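CoA-binding domain-containing protein (PDB 1IUK) is of unknown function but probably binds coenzyme A through a Rossmann-like domain. Local coordinates at residues 96-101 / 107-112. Numbering follows the deposited sequence.
Sequences GLVWLQ and PEFEKA
Leu100 meets helix 107-112 with both of its methyl groups, each on a different residue. CD2 lies 4.1 Å from CE2 of Phe109 and approaches the ring obliquely, whereas CD1 is 3.9 Å from CG of Glu110. The leucine thus straddles two successive residues of the helix, and the largest share of the strand's buried surface falls on it. Phe109 points at the strand from its CB onward, and with CG anti to the backbone N (chi1 -178°) the ring extends in that direction, CE2 being the atom nearest Leu100 and Val98. Val98 CG1 lies 4.5 Å from CE2 of Phe109, at the ring edge and near its plane. CG and the carboxylate end of Glu110 both lie against Leu100 CD1, with OE2 also 3.9 Å from that methyl. The carboxylate is held by residues just before the helix, OE2 accepting a hydrogen bond from His106 N and OE1 forming a salt bridge with Arg105. No hydrogen bond links the two segments; they meet by van der Waals packing, apolar between Leu100, Val98 and Phe109, with 128 Å² buried in total. The axes of strand 98-100 and helix 107-112 run nearly antiparallel, at 164°, and come within 11.2 Å. Val98 and Leu100 both point to the helix, as expected of alternate residues on one strand face. This is the strand-to-helix half of a beta-alpha-beta crossover, completed by parallel strand 120-122, in a Rossmann-like CoA-binding domain.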
# COMPACT_ATOMS: atom_id res chain seq x y z
N GLY A 96 -0.28 5.43 -7.98
CA GLY A 96 0.03 4.79 -9.25
C GLY A 96 -0.45 3.35 -9.34
O GLY A 96 -0.72 2.85 -10.43
N LEU A 97 -0.55 2.69 -8.19
CA LEU A 97 -0.97 1.29 -8.14
C LEU A 97 -1.54 0.99 -6.76
O LEU A 97 -1.00 1.48 -5.76
CB LEU A 97 0.24 0.39 -8.41
CG LEU A 97 0.10 -1.13 -8.24
CD1 LEU A 97 -0.81 -1.69 -9.29
CD2 LEU A 97 1.48 -1.76 -8.37
N VAL A 98 -2.63 0.22 -6.70
CA VAL A 98 -3.22 -0.16 -5.42
C VAL A 98 -2.97 -1.65 -5.20
O VAL A 98 -3.29 -2.48 -6.04
CB VAL A 98 -4.74 0.13 -5.36
CG1 VAL A 98 -5.37 -0.53 -4.13
CG2 VAL A 98 -4.96 1.63 -5.31
N TRP A 99 -2.38 -1.96 -4.06
CA TRP A 99 -2.02 -3.33 -3.70
C TRP A 99 -2.80 -3.80 -2.49
O TRP A 99 -2.55 -3.33 -1.37
CB TRP A 99 -0.51 -3.37 -3.39
CG TRP A 99 0.08 -4.75 -3.25
CD1 TRP A 99 -0.11 -5.63 -2.21
CD2 TRP A 99 0.91 -5.42 -4.20
NE1 TRP A 99 0.56 -6.80 -2.46
CE2 TRP A 99 1.19 -6.71 -3.68
CE3 TRP A 99 1.44 -5.07 -5.45
CZ2 TRP A 99 1.98 -7.64 -4.37
CZ3 TRP A 99 2.23 -6.00 -6.13
CH2 TRP A 99 2.49 -7.27 -5.59
N LEU A 100 -3.75 -4.71 -2.69
CA LEU A 100 -4.52 -5.22 -1.56
C LEU A 100 -3.77 -6.41 -0.98
O LEU A 100 -3.51 -7.40 -1.68
CB LEU A 100 -5.91 -5.66 -2.01
CG LEU A 100 -6.76 -4.58 -2.70
CD1 LEU A 100 -8.16 -5.15 -2.97
CD2 LEU A 100 -6.82 -3.32 -1.82
N GLN A 101 -3.41 -6.31 0.30
CA GLN A 101 -2.66 -7.37 0.96
C GLN A 101 -3.43 -8.69 1.10
O GLN A 101 -4.61 -8.77 0.78
CB GLN A 101 -2.16 -6.87 2.31
CG GLN A 101 -0.97 -5.93 2.19
CD GLN A 101 0.32 -6.67 1.86
OE1 GLN A 101 0.62 -7.71 2.45
NE2 GLN A 101 1.10 -6.13 0.93
N PRO A 107 -14.79 -6.75 -4.67
CA PRO A 107 -15.31 -6.55 -6.02
C PRO A 107 -15.66 -5.11 -6.39
O PRO A 107 -15.13 -4.57 -7.36
CB PRO A 107 -16.52 -7.46 -6.06
CG PRO A 107 -16.13 -8.59 -5.18
CD PRO A 107 -15.29 -8.00 -4.08
N GLU A 108 -16.55 -4.50 -5.62
CA GLU A 108 -16.95 -3.13 -5.92
C GLU A 108 -15.77 -2.19 -5.80
O GLU A 108 -15.54 -1.36 -6.68
CB GLU A 108 -18.08 -2.67 -4.99
CG GLU A 108 -18.22 -1.15 -4.92
CD GLU A 108 -19.63 -0.68 -4.63
OE1 GLU A 108 -20.37 -1.40 -3.93
OE2 GLU A 108 -20.00 0.42 -5.11
N PHE A 109 -15.02 -2.30 -4.71
CA PHE A 109 -13.87 -1.43 -4.49
C PHE A 109 -12.87 -1.59 -5.62
O PHE A 109 -12.32 -0.61 -6.12
CB PHE A 109 -13.21 -1.78 -3.15
CG PHE A 109 -12.04 -0.91 -2.81
CD1 PHE A 109 -12.23 0.33 -2.21
CD2 PHE A 109 -10.73 -1.34 -3.07
CE1 PHE A 109 -11.14 1.15 -1.87
CE2 PHE A 109 -9.64 -0.53 -2.73
CZ PHE A 109 -9.84 0.71 -2.13
N GLU A 110 -12.64 -2.83 -6.04
CA GLU A 110 -11.70 -3.11 -7.10
C GLU A 110 -12.21 -2.61 -8.44
O GLU A 110 -11.44 -2.08 -9.25
CB GLU A 110 -11.43 -4.62 -7.17
CG GLU A 110 -10.66 -5.13 -5.95
CD GLU A 110 -10.55 -6.64 -5.92
OE1 GLU A 110 -10.18 -7.22 -6.97
OE2 GLU A 110 -10.84 -7.25 -4.87
N LYS A 111 -13.51 -2.77 -8.67
CA LYS A 111 -14.11 -2.31 -9.91
C LYS A 111 -14.04 -0.79 -10.00
O LYS A 111 -13.78 -0.25 -11.07
CB LYS A 111 -15.57 -2.76 -10.00
CG LYS A 111 -16.28 -2.29 -11.28
CD LYS A 111 -17.78 -2.03 -11.05
CE LYS A 111 -18.53 -1.82 -12.37
NZ LYS A 111 -18.05 -2.74 -13.46
N ALA A 112 -14.26 -0.10 -8.88
CA ALA A 112 -14.21 1.36 -8.88
C ALA A 112 -12.82 1.88 -9.23
O ALA A 112 -12.68 2.89 -9.92
CB ALA A 112 -14.64 1.92 -7.53